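Long-range contacts in endolysin 2638A (Staphylococcus phage 2638A, PDB 7AQH), which degrades host peptidoglycan to lyse staphylococci and release progeny phage, this chain being its C-terminal SH3b cell wall-binding domain: residues 16-26 and 86-94; 27-35 and 55-65. All coordinates share one frame; numbering follows the deposited sequence.

Contact 1: residues 16-26 and 86-94; sequences ASFTVTAPEGI and KVGKLWGEI
The C-terminal strand 92-93 of the SH3b domain pairs antiparallel with the end of strand 10-20, adding a short edge to the sheet. Thr-19 and Glu-93 form the hydrogen-bonded pair: Thr-19 N reaches Glu-93 O at 3.1 Å and Glu-93 N returns to Thr-19 O at 3.1 Å. Two residues further along, past the non-hydrogen-bonded pair Val-20 and Gly-92, Thr-21 N bonds to Trp-91 O at 3.0 Å. Phe-18 CG stands anti to the backbone N (chi1 -175°), which brings the ring alongside the incoming strand: Glu-93 N lies above one face toward the rim, and CZ of Phe-18 is 3.3 Å from Gly-92 CA. Leu-90 CG meets the edge of this ring, while Ile-94 CG1 approaches Phe-18 CD2 obliquely at 3.9 Å. Ile-94 also uses its other branch, setting CG2 3.9 Å from Ala-16 CB. Beyond the strand pair, Ile-26 CD1 comes to the edge of the Trp-91 indole and lies 4.0 Å from Trp-91 CB. Phe-18 also packs on Ile-49 and Val-77, and Trp-91 on Pro-76, so these side chains join the tail to strands 48-51 and 72-77. Three backbone bonds thus fix the register of the tail, while Phe-18, flanked by Leu-90 and Ile-94, packs against one side of it, where the bare CA of Gly-92 permits the close approach of the ring.

Contact 2: residues 27-35 and 55-65; sequences ITRYKGPWT and QKFDGHVWVSW
Pro-33, in the loop that follows strand 26-30, packs over the Trp-62 indole on the hairpin of strands 53-57 and 60-66, a CH-pi contact between loop and hairpin inside the SH3b fold. Pro-33 CB stands 3.5 Å from the centroid of the five-membered ring, 18° off its normal, and the prolyl carbonyl carbon lies over the same face. Pro-33 is the centre of an inverse gamma turn, which carries the backbone on across the indole until Trp-34 N lies above the rim of its six-membered ring. At the edge of that ring, Arg-29 CG touches Trp-62 CZ3 at 4.2 Å. The indole is held from within the hairpin: Trp-62 NE1 donates to Phe-57 O at 2.8 Å, nearly in the ring plane. Phe-57 O also accepts from His-60 N across the type I' turn, and the two donors come from opposite faces of the carbonyl plane. Nearby, Pro-33 CG rests 3.9 Å from Gln-55 CB, and Pro-33 O lies in the plane of the Phe-57 ring, 3.3 Å from CD1 of Phe-57. Asp-58, with CG anti to the backbone N (chi1 -171°), extends its carboxylate to the loop. There Thr-35 N bonds to Asp-58 OD2 at 3.3 Å, from above the carboxylate plane, while Trp-34 turns the CD1 edge of its indole to Asp-58 CG at 3.5 Å, ring and carboxylate planes 80° apart. The loop is therefore gripped mainly by an aromatic face whose rotation is fixed by its N-H, with one long polar bond to the hairpin turn.

Overall arrangement
From the N terminus, the chain runs through strand 10-20 and the turn at Ala-22 to Gly-25 into strand 26-30, so the first segments of both contacts follow one another directly. Contact 2 then closes the smaller loop, which holds strands 39-43 and 48-51, by bringing the 53-57/60-66 hairpin against residues 27-35. After strand 72-77 the chain returns along residues 86-94, and contact 1 closes the larger loop, with contact 2 nested inside it. Their centres lie 13 Å apart in the same curled sheet, where strands 10-20 and 53-57 are neighbours. The contacts touch where Trp-91 CH2 meets His-60 CD2 at 3.7 Å, linking the C-terminal tail to the hairpin.

Contact 1: residues 16-26 and 86-94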
loop_
_atom_site.group_PDB
_atom_site.type_symbol
_atom_site.label_atom_id
_atom_site.label_comp_id
_atom_site.label_asym_id
_atom_site.label_seq_id
_atom_site.Cartn_x
_atom_site.Cartn_y
_atom_site.Cartn_z
ATOM N N ALA A 16 -5.053 11.003 1.643
ATOM C CA ALA A 16 -6.328 10.646 1.036
ATOM C C ALA A 16 -6.853 9.373 1.690
ATOM O O ALA A 16 -6.151 8.711 2.461
ATOM C CB ALA A 16 -6.192 10.476 -0.482
ATOM N N SER A 17 -8.105 9.043 1.372
ATOM C CA SER A 17 -8.782 7.864 1.894
ATOM C C SER A 17 -8.901 6.805 0.806
ATOM O O SER A 17 -9.080 7.124 -0.373
ATOM C CB SER A 17 -10.174 8.203 2.424
ATOM O OG SER A 17 -11.019 8.625 1.369
ATOM N N PHE A 18 -8.806 5.540 1.209
ATOM C CA PHE A 18 -8.897 4.408 0.297
ATOM C C PHE A 18 -9.967 3.438 0.780
ATOM O O PHE A 18 -9.970 3.040 1.950
ATOM C CB PHE A 18 -7.550 3.685 0.175
ATOM C CG PHE A 18 -7.540 2.578 -0.846
ATOM C CD1 PHE A 18 -7.923 1.292 -0.503
ATOM C CD2 PHE A 18 -7.139 2.823 -2.150
ATOM C CE1 PHE A 18 -7.910 0.269 -1.442
ATOM C CE2 PHE A 18 -7.122 1.806 -3.093
ATOM C CZ PHE A 18 -7.508 0.529 -2.740
ATOM N N THR A 19 -10.865 3.054 -0.124
ATOM C CA THR A 19 -11.907 2.069 0.150
ATOM C C THR A 19 -11.619 0.804 -0.647
ATOM O O THR A 19 -11.549 0.843 -1.880
ATOM C CB THR A 19 -13.296 2.607 -0.199
ATOM O OG1 THR A 19 -13.325 4.030 -0.024
ATOM C CG2 THR A 19 -14.368 1.941 0.666
ATOM N N VAL A 20 -11.456 -0.315 0.061
ATOM C CA VAL A 20 -11.098 -1.569 -0.592
ATOM C C VAL A 20 -12.287 -2.084 -1.390
ATOM O O VAL A 20 -13.401 -2.213 -0.865
ATOM C CB VAL A 20 -10.632 -2.601 0.445
ATOM C CG1 VAL A 20 -10.444 -3.963 -0.206
ATOM C CG2 VAL A 20 -9.347 -2.139 1.114
ATOM N N THR A 21 -12.055 -2.381 -2.668
ATOM C CA THR A 21 -13.066 -2.973 -3.529
ATOM C C THR A 21 -12.686 -4.371 -3.995
ATOM O O THR A 21 -13.474 -5.008 -4.704
ATOM C CB THR A 21 -13.333 -2.078 -4.748
ATOM O OG1 THR A 21 -14.504 -2.539 -5.432
ATOM C CG2 THR A 21 -12.153 -2.114 -5.705
ATOM N N ALA A 22 -11.510 -4.861 -3.618
ATOM C CA ALA A 22 -11.097 -6.202 -4.000
ATOM C C ALA A 22 -12.020 -7.230 -3.353
ATOM O O ALA A 22 -12.271 -7.157 -2.143
ATOM C CB ALA A 22 -9.648 -6.456 -3.588
ATOM N N PRO A 23 -12.547 -8.189 -4.117
ATOM C CA PRO A 23 -13.543 -9.116 -3.548
ATOM C C PRO A 23 -13.089 -9.797 -2.263
ATOM O O PRO A 23 -13.809 -9.763 -1.256
ATOM C CB PRO A 23 -13.760 -10.118 -4.690
ATOM C CG PRO A 23 -13.432 -9.343 -5.933
ATOM C CD PRO A 23 -12.308 -8.430 -5.550
ATOM N N GLU A 24 -11.904 -10.408 -2.269
ATOM C CA GLU A 24 -11.389 -11.171 -1.139
ATOM C C GLU A 24 -10.585 -10.310 -0.168
ATOM O O GLU A 24 -9.879 -10.848 0.692
ATOM C CB GLU A 24 -10.534 -12.332 -1.662
ATOM C CG GLU A 24 -9.809 -13.160 -0.610
ATOM C CD GLU A 24 -10.739 -14.011 0.228
ATOM O OE1 GLU A 24 -11.708 -14.572 -0.327
ATOM O OE2 GLU A 24 -10.496 -14.118 1.448
ATOM N N GLY A 25 -10.695 -8.987 -0.266
ATOM C CA GLY A 25 -9.953 -8.118 0.620
ATOM C C GLY A 25 -8.502 -8.000 0.195
ATOM O O GLY A 25 -8.057 -8.567 -0.805
ATOM N N ILE A 26 -7.744 -7.245 0.985
ATOM C CA ILE A 26 -6.332 -7.008 0.718
ATOM C C ILE A 26 -5.529 -7.358 1.962
ATOM O O ILE A 26 -5.913 -7.005 3.082
ATOM C CB ILE A 26 -6.067 -5.550 0.291
ATOM C CG1 ILE A 26 -7.036 -5.144 -0.820
ATOM C CG2 ILE A 26 -4.631 -5.389 -0.173
ATOM C CD1 ILE A 26 -6.914 -3.700 -1.239
ATOM N N LYS A 86 4.516 1.068 -15.702
ATOM C CA LYS A 86 3.109 0.790 -15.966
ATOM C C LYS A 86 2.425 0.293 -14.696
ATOM O O LYS A 86 2.928 -0.611 -14.023
ATOM C CB LYS A 86 2.980 -0.248 -17.082
ATOM C CG LYS A 86 1.549 -0.656 -17.391
ATOM C CD LYS A 86 0.755 0.508 -17.963
ATOM C CE LYS A 86 -0.638 0.077 -18.396
ATOM N NZ LYS A 86 -1.419 -0.525 -17.278
ATOM N N VAL A 87 1.275 0.879 -14.367
ATOM C CA VAL A 87 0.511 0.489 -13.188
ATOM C C VAL A 87 -0.778 -0.196 -13.623
ATOM O O VAL A 87 -1.358 0.126 -14.666
ATOM C CB VAL A 87 0.211 1.696 -12.276
ATOM C CG1 VAL A 87 1.488 2.180 -11.608
ATOM C CG2 VAL A 87 -0.436 2.821 -13.072
ATOM N N GLY A 88 -1.227 -1.148 -12.804
ATOM C CA GLY A 88 -2.412 -1.927 -13.095
ATOM C C GLY A 88 -3.686 -1.308 -12.550
ATOM O O GLY A 88 -3.716 -0.171 -12.076
ATOM N N LYS A 89 -4.762 -2.089 -12.632
ATOM C CA LYS A 89 -6.055 -1.663 -12.119
ATOM C C LYS A 89 -5.976 -1.379 -10.624
ATOM O O LYS A 89 -5.282 -2.075 -9.879
ATOM C CB LYS A 89 -7.096 -2.756 -12.366
ATOM C CG LYS A 89 -8.531 -2.346 -12.057
ATOM C CD LYS A 89 -9.517 -3.466 -12.359
ATOM C CE LYS A 89 -9.466 -3.884 -13.822
ATOM N NZ LYS A 89 -10.478 -4.942 -14.101
ATOM N N LEU A 90 -6.688 -0.346 -10.189
ATOM C CA LEU A 90 -6.733 0.001 -8.776
ATOM C C LEU A 90 -7.673 -0.952 -8.051
ATOM O O LEU A 90 -8.769 -1.254 -8.534
ATOM C CB LEU A 90 -7.200 1.444 -8.581
ATOM C CG LEU A 90 -6.868 2.080 -7.235
ATOM C CD1 LEU A 90 -5.361 2.121 -7.009
ATOM C CD2 LEU A 90 -7.469 3.472 -7.148
ATOM N N TRP A 91 -7.240 -1.432 -6.884
ATOM C CA TRP A 91 -8.025 -2.369 -6.088
ATOM C C TRP A 91 -9.038 -1.678 -5.187
ATOM O O TRP A 91 -9.561 -2.306 -4.260
ATOM C CB TRP A 91 -7.100 -3.263 -5.255
ATOM C CG TRP A 91 -6.067 -3.997 -6.067
ATOM C CD1 TRP A 91 -6.004 -4.085 -7.427
ATOM C CD2 TRP A 91 -4.952 -4.745 -5.565
ATOM N NE1 TRP A 91 -4.920 -4.839 -7.803
ATOM C CE2 TRP A 91 -4.258 -5.256 -6.680
ATOM C CE3 TRP A 91 -4.473 -5.032 -4.283
ATOM C CZ2 TRP A 91 -3.111 -6.038 -6.551
ATOM C CZ3 TRP A 91 -3.333 -5.809 -4.158
ATOM C CH2 TRP A 91 -2.666 -6.302 -5.286
ATOM N N GLY A 92 -9.327 -0.410 -5.440
ATOM C CA GLY A 92 -10.269 0.313 -4.614
ATOM C C GLY A 92 -10.518 1.686 -5.190
ATOM O O GLY A 92 -10.201 1.952 -6.351
ATOM N N GLU A 93 -11.087 2.561 -4.366
ATOM C CA GLU A 93 -11.393 3.922 -4.774
ATOM C C GLU A 93 -10.661 4.909 -3.874
ATOM O O GLU A 93 -10.419 4.637 -2.695
ATOM C CB GLU A 93 -12.902 4.195 -4.729
ATOM C CG GLU A 93 -13.688 3.518 -5.841
ATOM C CD GLU A 93 -15.184 3.686 -5.675
ATOM O OE1 GLU A 93 -15.616 4.147 -4.596
ATOM O OE2 GLU A 93 -15.929 3.339 -6.614
ATOM N N ILE A 94 -10.312 6.060 -4.440
ATOM C CA ILE A 94 -9.594 7.085 -3.692
ATOM C C ILE A 94 -10.401 8.377 -3.652
ATOM O O ILE A 94 -11.262 8.553 -2.791
ATOM C CB ILE A 94 -8.195 7.331 -4.285
ATOM C CG1 ILE A 94 -7.375 6.040 -4.263
ATOM C CG2 ILE A 94 -7.476 8.440 -3.522
ATOM C CD1 ILE A 94 -5.996 6.179 -4.863
#

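Contact 2: residues 27-35 and 55-65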
loop_
_atom_site.group_PDB
_atom_site.type_symbol
_atom_site.label_atom_id
_atom_site.label_comp_id
_atom_site.label_asym_id
_atom_site.label_seq_id
_atom_site.Cartn_x
_atom_site.Cartn_y
_atom_site.Cartn_z
ATOM N N ILE A 27 -4.415 -8.057 1.761
ATOM C CA ILE A 27 -3.537 -8.444 2.859
ATOM C C ILE A 27 -2.594 -7.290 3.169
ATOM O O ILE A 27 -1.981 -6.711 2.263
ATOM C CB ILE A 27 -2.756 -9.721 2.509
ATOM C CG1 ILE A 27 -3.717 -10.893 2.296
ATOM C CG2 ILE A 27 -1.748 -10.044 3.600
ATOM C CD1 ILE A 27 -3.034 -12.173 1.865
ATOM N N THR A 28 -2.478 -6.951 4.450
ATOM C CA THR A 28 -1.620 -5.870 4.908
ATOM C C THR A 28 -0.370 -6.434 5.573
ATOM O O THR A 28 -0.370 -7.557 6.086
ATOM C CB THR A 28 -2.361 -4.956 5.889
ATOM O OG1 THR A 28 -2.756 -5.711 7.042
ATOM C CG2 THR A 28 -3.599 -4.363 5.230
ATOM N N ARG A 29 0.698 -5.638 5.559
ATOM C CA ARG A 29 2.002 -6.061 6.048
ATOM C C ARG A 29 2.523 -5.062 7.071
ATOM O O ARG A 29 2.098 -3.905 7.117
ATOM C CB ARG A 29 3.013 -6.199 4.899
ATOM C CG ARG A 29 2.598 -7.170 3.806
ATOM C CD ARG A 29 2.648 -8.613 4.284
ATOM N NE ARG A 29 2.147 -9.541 3.275
ATOM C CZ ARG A 29 2.155 -10.864 3.407
ATOM N NH1 ARG A 29 2.642 -11.421 4.507
ATOM N NH2 ARG A 29 1.678 -11.631 2.437
ATOM N N TYR A 30 3.457 -5.524 7.900
ATOM C CA TYR A 30 4.159 -4.656 8.832
ATOM C C TYR A 30 5.507 -4.228 8.244
ATOM O O TYR A 30 5.926 -4.685 7.176
ATOM C CB TYR A 30 4.344 -5.356 10.186
ATOM C CG TYR A 30 3.088 -5.437 11.037
ATOM C CD1 TYR A 30 2.414 -4.287 11.432
ATOM C CD2 TYR A 30 2.578 -6.665 11.449
ATOM C CE1 TYR A 30 1.266 -4.356 12.207
ATOM C CE2 TYR A 30 1.429 -6.741 12.225
ATOM C CZ TYR A 30 0.779 -5.585 12.599
ATOM O OH TYR A 30 -0.361 -5.664 13.369
ATOM N N LYS A 31 6.189 -3.332 8.963
ATOM C CA LYS A 31 7.557 -2.921 8.653
ATOM C C LYS A 31 7.650 -2.113 7.366
ATOM O O LYS A 31 8.101 -0.963 7.392
ATOM C CB LYS A 31 8.496 -4.126 8.586
ATOM C CG LYS A 31 8.679 -4.864 9.915
ATOM C CD LYS A 31 9.588 -6.068 9.740
ATOM C CE LYS A 31 11.045 -5.621 9.615
ATOM N NZ LYS A 31 11.967 -6.784 9.654
ATOM N N GLY A 32 7.242 -2.690 6.235
ATOM C CA GLY A 32 7.362 -2.006 4.967
ATOM C C GLY A 32 6.508 -2.559 3.841
ATOM O O GLY A 32 5.810 -3.567 3.985
ATOM N N PRO A 33 6.562 -1.894 2.675
ATOM C CA PRO A 33 5.769 -2.293 1.492
ATOM C C PRO A 33 6.407 -3.451 0.733
ATOM O O PRO A 33 6.835 -3.335 -0.420
ATOM C CB PRO A 33 5.745 -1.002 0.669
ATOM C CG PRO A 33 7.075 -0.375 0.960
ATOM C CD PRO A 33 7.361 -0.684 2.415
ATOM N N TRP A 34 6.467 -4.607 1.389
ATOM C CA TRP A 34 7.101 -5.785 0.816
ATOM C C TRP A 34 6.300 -7.023 1.186
ATOM O O TRP A 34 5.935 -7.204 2.350
ATOM C CB TRP A 34 8.547 -5.930 1.298
ATOM C CG TRP A 34 9.210 -7.168 0.789
ATOM C CD1 TRP A 34 9.269 -7.593 -0.505
ATOM C CD2 TRP A 34 9.902 -8.149 1.567
ATOM N NE1 TRP A 34 9.960 -8.778 -0.582
ATOM C CE2 TRP A 34 10.359 -9.140 0.677
ATOM C CE3 TRP A 34 10.183 -8.284 2.930
ATOM C CZ2 TRP A 34 11.081 -10.252 1.106
ATOM C CZ3 TRP A 34 10.900 -9.387 3.353
ATOM C CH2 TRP A 34 11.340 -10.357 2.444
ATOM N N THR A 35 6.027 -7.866 0.188
ATOM C CA THR A 35 5.241 -9.072 0.422
ATOM C C THR A 35 5.909 -10.013 1.416
ATOM O O THR A 35 5.217 -10.816 2.052
ATOM C CB THR A 35 5.002 -9.802 -0.903
ATOM O OG1 THR A 35 3.595 -9.879 -1.165
ATOM C CG2 THR A 35 5.585 -11.207 -0.853
ATOM N N GLN A 55 3.773 4.246 -1.660
ATOM C CA GLN A 55 5.048 3.638 -2.003
ATOM C C GLN A 55 4.905 2.780 -3.250
ATOM O O GLN A 55 3.820 2.281 -3.566
ATOM C CB GLN A 55 5.598 2.783 -0.850
ATOM C CG GLN A 55 5.778 3.536 0.460
ATOM C CD GLN A 55 4.489 3.658 1.247
ATOM O OE1 GLN A 55 3.531 2.925 1.006
ATOM N NE2 GLN A 55 4.460 4.587 2.194
ATOM N N LYS A 56 6.021 2.617 -3.958
ATOM C CA LYS A 56 6.111 1.741 -5.121
ATOM C C LYS A 56 7.291 0.806 -4.895
ATOM O O LYS A 56 8.444 1.249 -4.885
ATOM C CB LYS A 56 6.283 2.539 -6.415
ATOM C CG LYS A 56 5.058 3.340 -6.822
ATOM C CD LYS A 56 5.280 4.045 -8.153
ATOM C CE LYS A 56 6.488 4.965 -8.098
ATOM N NZ LYS A 56 6.684 5.704 -9.377
ATOM N N PHE A 57 7.004 -0.480 -4.712
ATOM C CA PHE A 57 8.035 -1.446 -4.364
ATOM C C PHE A 57 7.462 -2.848 -4.495
ATOM O O PHE A 57 6.250 -3.049 -4.379
ATOM C CB PHE A 57 8.556 -1.218 -2.940
ATOM C CG PHE A 57 9.808 -1.980 -2.623
ATOM C CD1 PHE A 57 9.764 -3.103 -1.812
ATOM C CD2 PHE A 57 11.028 -1.582 -3.141
ATOM C CE1 PHE A 57 10.914 -3.810 -1.520
ATOM C CE2 PHE A 57 12.183 -2.284 -2.852
ATOM C CZ PHE A 57 12.126 -3.399 -2.040
ATOM N N ASP A 58 8.350 -3.810 -4.734
ATOM C CA ASP A 58 7.982 -5.219 -4.830
ATOM C C ASP A 58 6.839 -5.419 -5.825
ATOM O O ASP A 58 5.865 -6.129 -5.563
ATOM C CB ASP A 58 7.624 -5.781 -3.453
ATOM C CG ASP A 58 7.440 -7.287 -3.465
ATOM O OD1 ASP A 58 8.378 -7.998 -3.886
ATOM O OD2 ASP A 58 6.362 -7.760 -3.050
ATOM N N GLY A 59 6.966 -4.774 -6.982
ATOM C CA GLY A 59 5.997 -4.954 -8.045
ATOM C C GLY A 59 4.602 -4.457 -7.746
ATOM O O GLY A 59 3.658 -4.854 -8.433
ATOM N N HIS A 60 4.438 -3.597 -6.742
ATOM C CA HIS A 60 3.123 -3.093 -6.377
ATOM C C HIS A 60 3.228 -1.636 -5.951
ATOM O O HIS A 60 4.302 -1.144 -5.595
ATOM C CB HIS A 60 2.495 -3.912 -5.239
ATOM C CG HIS A 60 2.101 -5.300 -5.635
ATOM N ND1 HIS A 60 2.999 -6.343 -5.681
ATOM C CD2 HIS A 60 0.902 -5.818 -5.994
ATOM C CE1 HIS A 60 2.372 -7.444 -6.056
ATOM N NE2 HIS A 60 1.100 -7.152 -6.252
ATOM N N VAL A 61 2.088 -0.950 -5.991
ATOM C CA VAL A 61 1.933 0.374 -5.403
ATOM C C VAL A 61 1.279 0.205 -4.041
ATOM O O VAL A 61 0.267 -0.496 -3.912
ATOM C CB VAL A 61 1.100 1.296 -6.308
ATOM C CG1 VAL A 61 0.927 2.661 -5.659
ATOM C CG2 VAL A 61 1.754 1.429 -7.674
ATOM N N TRP A 62 1.851 0.842 -3.023
ATOM C CA TRP A 62 1.402 0.663 -1.652
ATOM C C TRP A 62 0.939 1.989 -1.063
ATOM O O TRP A 62 1.356 3.068 -1.492
ATOM C CB TRP A 62 2.517 0.078 -0.772
ATOM C CG TRP A 62 3.086 -1.215 -1.277
ATOM C CD1 TRP A 62 3.845 -1.394 -2.397
ATOM C CD2 TRP A 62 2.944 -2.510 -0.679
ATOM N NE1 TRP A 62 4.185 -2.718 -2.533
ATOM C CE2 TRP A 62 3.644 -3.424 -1.492
ATOM C CE3 TRP A 62 2.294 -2.984 0.464
ATOM C CZ2 TRP A 62 3.711 -4.784 -1.198
ATOM C CZ3 TRP A 62 2.361 -4.336 0.754
ATOM C CH2 TRP A 62 3.064 -5.220 -0.075
ATOM N N VAL A 63 0.059 1.889 -0.071
ATOM C CA VAL A 63 -0.330 3.017 0.765
ATOM C C VAL A 63 -0.085 2.625 2.214
ATOM O O VAL A 63 -0.292 1.468 2.595
ATOM C CB VAL A 63 -1.804 3.421 0.549
ATOM C CG1 VAL A 63 -2.059 3.733 -0.919
ATOM C CG2 VAL A 63 -2.735 2.323 1.041
ATOM N N SER A 64 0.358 3.587 3.019
ATOM C CA SER A 64 0.727 3.322 4.401
ATOM C C SER A 64 -0.011 4.273 5.329
ATOM O O SER A 64 -0.402 5.376 4.939
ATOM C CB SER A 64 2.241 3.460 4.616
ATOM O OG SER A 64 2.664 4.797 4.409
ATOM N N TRP A 65 -0.198 3.825 6.567
ATOM C CA TRP A 65 -0.814 4.642 7.603
ATOM C C TRP A 65 -0.377 4.097 8.952
ATOM O O TRP A 65 0.171 2.997 9.051
ATOM C CB TRP A 65 -2.341 4.638 7.490
ATOM C CG TRP A 65 -2.954 3.316 7.848
ATOM C CD1 TRP A 65 -3.382 2.921 9.083
ATOM C CD2 TRP A 65 -3.200 2.214 6.967
ATOM N NE1 TRP A 65 -3.881 1.642 9.025
ATOM C CE2 TRP A 65 -3.782 1.187 7.737
ATOM C CE3 TRP A 65 -2.987 1.997 5.603
ATOM C CZ2 TRP A 65 -4.152 -0.038 7.188
ATOM C CZ3 TRP A 65 -3.357 0.780 5.060
ATOM C CH2 TRP A 65 -3.932 -0.222 5.851
#